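Local coordinates for DNA-binding protein reb1 (Schizosaccharomyces pombe, PDB 5EYB) that binds specific sites in ribosomal DNA and upstream of many genes, and helps to terminate transcription by RNA polymerase I, at residues A[69-72]-A[73-77]. Sequence-based numbering, arbitrary orientation. Where two conformers were deposited one is given.
With nucleotides of chain C; nucleotides of chain B.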
loop_
_atom_site.group_PDB
_atom_site.type_symbol
_atom_site.label_atom_id
_atom_site.label_comp_id
_atom_site.label_asym_id
_atom_site.label_seq_id
_atom_site.Cartn_x
_atom_site.Cartn_y
_atom_site.Cartn_z
ATOM N N ARG A 69 -8.426 8.658 13.397
ATOM C CA ARG A 69 -7.995 8.604 14.783
ATOM C C ARG A 69 -6.798 7.663 14.938
ATOM O O ARG A 69 -5.868 7.955 15.688
ATOM C CB ARG A 69 -9.145 8.153 15.678
ATOM C CG ARG A 69 -8.787 8.036 17.146
ATOM C CD ARG A 69 -9.921 7.402 17.931
ATOM N NE ARG A 69 -9.586 7.257 19.345
ATOM C CZ ARG A 69 -9.841 8.178 20.268
ATOM N NH1 ARG A 69 -10.437 9.312 19.928
ATOM N NH2 ARG A 69 -9.501 7.964 21.532
ATOM N N ARG A 70 -6.826 6.543 14.216
ATOM C CA ARG A 70 -5.760 5.545 14.287
ATOM C C ARG A 70 -4.411 6.137 13.886
ATOM O O ARG A 70 -3.400 5.895 14.547
ATOM C CB ARG A 70 -6.099 4.334 13.405
ATOM C CG ARG A 70 -4.968 3.310 13.211
ATOM C CD ARG A 70 -4.448 2.728 14.529
ATOM N NE ARG A 70 -3.496 1.633 14.320
ATOM C CZ ARG A 70 -2.729 1.110 15.275
ATOM N NH1 ARG A 70 -2.793 1.585 16.510
ATOM N NH2 ARG A 70 -1.895 0.118 14.999
ATOM N N THR A 71 -4.397 6.913 12.809
ATOM C CA THR A 71 -3.142 7.474 12.326
ATOM C C THR A 71 -2.712 8.694 13.141
ATOM O O THR A 71 -1.520 8.970 13.255
ATOM C CB THR A 71 -3.229 7.861 10.842
ATOM O OG1 THR A 71 -1.946 8.303 10.385
ATOM C CG2 THR A 71 -4.198 8.974 10.663
ATOM N N ILE A 72 -3.673 9.418 13.713
ATOM C CA ILE A 72 -3.341 10.545 14.578
ATOM C C ILE A 72 -2.670 10.025 15.843
ATOM O O ILE A 72 -1.686 10.591 16.316
ATOM C CB ILE A 72 -4.583 11.383 14.948
ATOM C CG1 ILE A 72 -5.056 12.192 13.741
ATOM C CG2 ILE A 72 -4.269 12.332 16.090
ATOM C CD1 ILE A 72 -6.304 12.999 14.003
ATOM N N LEU A 73 -3.199 8.929 16.376
ATOM C CA LEU A 73 -2.629 8.306 17.561
ATOM C C LEU A 73 -1.233 7.763 17.282
ATOM O O LEU A 73 -0.347 7.849 18.130
ATOM C CB LEU A 73 -3.530 7.181 18.068
ATOM C CG LEU A 73 -4.830 7.608 18.745
ATOM C CD1 LEU A 73 -5.554 6.391 19.295
ATOM C CD2 LEU A 73 -4.556 8.620 19.846
ATOM N N ARG A 74 -1.045 7.202 16.091
ATOM C CA ARG A 74 0.254 6.670 15.698
ATOM C C ARG A 74 1.311 7.767 15.694
ATOM O O ARG A 74 2.418 7.573 16.193
ATOM C CB ARG A 74 0.179 6.014 14.319
ATOM C CG ARG A 74 -0.431 4.623 14.314
ATOM C CD ARG A 74 -0.487 4.073 12.897
ATOM N NE ARG A 74 -1.131 2.765 12.828
ATOM C CZ ARG A 74 -1.273 2.067 11.707
ATOM N NH1 ARG A 74 -0.815 2.553 10.563
ATOM N NH2 ARG A 74 -1.869 0.884 11.728
ATOM N N HIS A 75 0.975 8.912 15.139
ATOM C CA HIS A 75 1.828 10.077 15.209
ATOM C C HIS A 75 1.989 10.619 16.599
ATOM O O HIS A 75 3.030 11.096 16.940
ATOM C CB HIS A 75 1.348 11.163 14.268
ATOM C CG HIS A 75 1.532 10.824 12.834
ATOM N ND1 HIS A 75 2.161 11.657 11.949
ATOM C CD2 HIS A 75 1.184 9.728 12.135
ATOM C CE1 HIS A 75 2.193 11.092 10.762
ATOM N NE2 HIS A 75 1.601 9.922 10.848
ATOM N N LEU A 76 0.931 10.624 17.378
ATOM C CA LEU A 76 1.022 11.114 18.735
ATOM C C LEU A 76 1.920 10.265 19.606
ATOM O O LEU A 76 2.719 10.769 20.356
ATOM C CB LEU A 76 -0.365 11.186 19.346
ATOM C CG LEU A 76 -0.430 11.584 20.801
ATOM C CD1 LEU A 76 0.220 12.923 20.967
ATOM C CD2 LEU A 76 -1.865 11.654 21.246
ATOM N N ARG A 77 1.775 8.960 19.496
ATOM C CA ARG A 77 2.589 8.019 20.235
ATOM C C ARG A 77 4.025 8.029 19.795
ATOM O O ARG A 77 4.879 7.666 20.542
ATOM C CB ARG A 77 2.002 6.621 20.213
ATOM C CG ARG A 77 0.725 6.521 21.008
ATOM C CD ARG A 77 0.302 5.097 21.252
ATOM N NE ARG A 77 -0.648 5.035 22.338
ATOM C CZ ARG A 77 -1.924 4.786 22.165
ATOM N NH1 ARG A 77 -2.379 4.553 20.967
ATOM N NH2 ARG A 77 -2.733 4.750 23.184
ATOM P P DG C 6 -8.695 4.073 20.886
ATOM O OP1 DG C 6 -7.986 4.936 21.854
ATOM O OP2 DG C 6 -8.896 4.553 19.501
ATOM O "O5'" DG C 6 -7.963 2.657 20.825
ATOM C "C5'" DG C 6 -8.022 1.790 21.952
ATOM C "C4'" DG C 6 -8.018 0.331 21.524
ATOM O "O4'" DG C 6 -9.276 0.001 20.879
ATOM C "C3'" DG C 6 -6.914 -0.060 20.536
ATOM O "O3'" DG C 6 -6.301 -1.269 20.956
ATOM C "C2'" DG C 6 -7.663 -0.243 19.217
ATOM C "C1'" DG C 6 -9.014 -0.731 19.707
ATOM N N9 DG C 6 -10.102 -0.497 18.762
ATOM C C8 DG C 6 -10.653 0.712 18.412
ATOM N N7 DG C 6 -11.619 0.610 17.542
ATOM C C5 DG C 6 -11.713 -0.755 17.298
ATOM C C6 DG C 6 -12.582 -1.472 16.443
ATOM O O6 DG C 6 -13.471 -1.027 15.706
ATOM N N1 DG C 6 -12.344 -2.842 16.497
ATOM C C2 DG C 6 -11.386 -3.444 17.278
ATOM N N2 DG C 6 -11.304 -4.780 17.194
ATOM N N3 DG C 6 -10.566 -2.785 18.083
ATOM C C4 DG C 6 -10.786 -1.448 18.043
ATOM P P DA B 17 0.710 7.822 7.794
ATOM O OP1 DA B 17 0.779 9.290 7.960
ATOM O OP2 DA B 17 0.829 6.933 8.971
ATOM O "O5'" DA B 17 -0.655 7.479 7.052
ATOM C "C5'" DA B 17 -0.993 8.169 5.869
ATOM C "C4'" DA B 17 -2.364 7.755 5.389
ATOM O "O4'" DA B 17 -2.302 6.412 4.854
ATOM C "C3'" DA B 17 -3.452 7.749 6.462
ATOM O "O3'" DA B 17 -4.616 8.368 5.943
ATOM C "C2'" DA B 17 -3.668 6.259 6.752
ATOM C "C1'" DA B 17 -3.324 5.620 5.417
ATOM N N9 DA B 17 -2.821 4.253 5.527
ATOM C C8 DA B 17 -1.873 3.787 6.399
ATOM N N7 DA B 17 -1.603 2.508 6.255
ATOM C C5 DA B 17 -2.423 2.112 5.210
ATOM C C6 DA B 17 -2.617 0.870 4.568
ATOM N N6 DA B 17 -1.963 -0.246 4.904
ATOM N N1 DA B 17 -3.509 0.821 3.559
ATOM C C2 DA B 17 -4.162 1.940 3.222
ATOM N N3 DA B 17 -4.067 3.161 3.749
ATOM C C4 DA B 17 -3.174 3.179 4.747
ATOM P P DT B 18 -5.957 8.469 6.816
ATOM O OP1 DT B 18 -6.628 9.736 6.454
ATOM O OP2 DT B 18 -5.651 8.186 8.223
ATOM O "O5'" DT B 18 -6.819 7.237 6.292
ATOM C "C5'" DT B 18 -6.745 6.864 4.932
ATOM C "C4'" DT B 18 -7.636 5.671 4.659
ATOM O "O4'" DT B 18 -6.861 4.447 4.741
ATOM C "C3'" DT B 18 -8.802 5.505 5.633
ATOM O "O3'" DT B 18 -9.976 5.233 4.906
ATOM C "C2'" DT B 18 -8.379 4.307 6.481
ATOM C "C1'" DT B 18 -7.588 3.497 5.476
ATOM N N1 DT B 18 -6.629 2.547 6.098
ATOM C C2 DT B 18 -6.532 1.267 5.599
ATOM O O2 DT B 18 -7.194 0.860 4.658
ATOM N N3 DT B 18 -5.621 0.473 6.244
ATOM C C4 DT B 18 -4.818 0.822 7.316
ATOM O O4 DT B 18 -4.028 0.036 7.830
ATOM C C5 DT B 18 -4.974 2.176 7.789
ATOM C C7 DT B 18 -4.155 2.668 8.946
ATOM C C6 DT B 18 -5.861 2.963 7.165
#
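Arg-70 and Arg-74 lie one turn apart on helix 69-79, joined by a backbone hydrogen bond from Arg-74 N to Arg-70 O (3.1 Å). Their guanidinium planes stand 72° apart, and NE of Arg-74 sits over one face of the Arg-70 group. Arg-70 has more than one position, so this fit is uncertain. Arg-74 extends from CG to NE and points an edge toward N7 of DA17 of chain B. Its NH1 lies 3.7 Å from the methyl C7 of DT18 of chain B. With an alanine in place of Arg-74, the DT18 methyl would probably lose the guanidinium packed against it, and the base edges a positive group facing them. Leu-73 N bonds to Arg-69 O at 2.9 Å. CG of Leu-73 is anti to its own carbonyl carbon (chi1 -73°), which sets CG against Arg-69 O. Arg-69 runs straight out past Leu-73 to a phosphate of the other strand. Its NE bonds OP2 of DG6 of chain C at 2.8 Å, and NH2 adds a weak bond to OP1. His-75 NE2 grips OP1 of DA17 of chain B at 3.1 Å, while its ring meets Trp-14 and Trp-19. Thr-71 OG1 bonds weakly to OP2 there. Anchored on both strands, with an arginine turned toward base edges in the major groove, the helix resembles a helix-turn-helix recognition helix, consistent with the Myb-associated family.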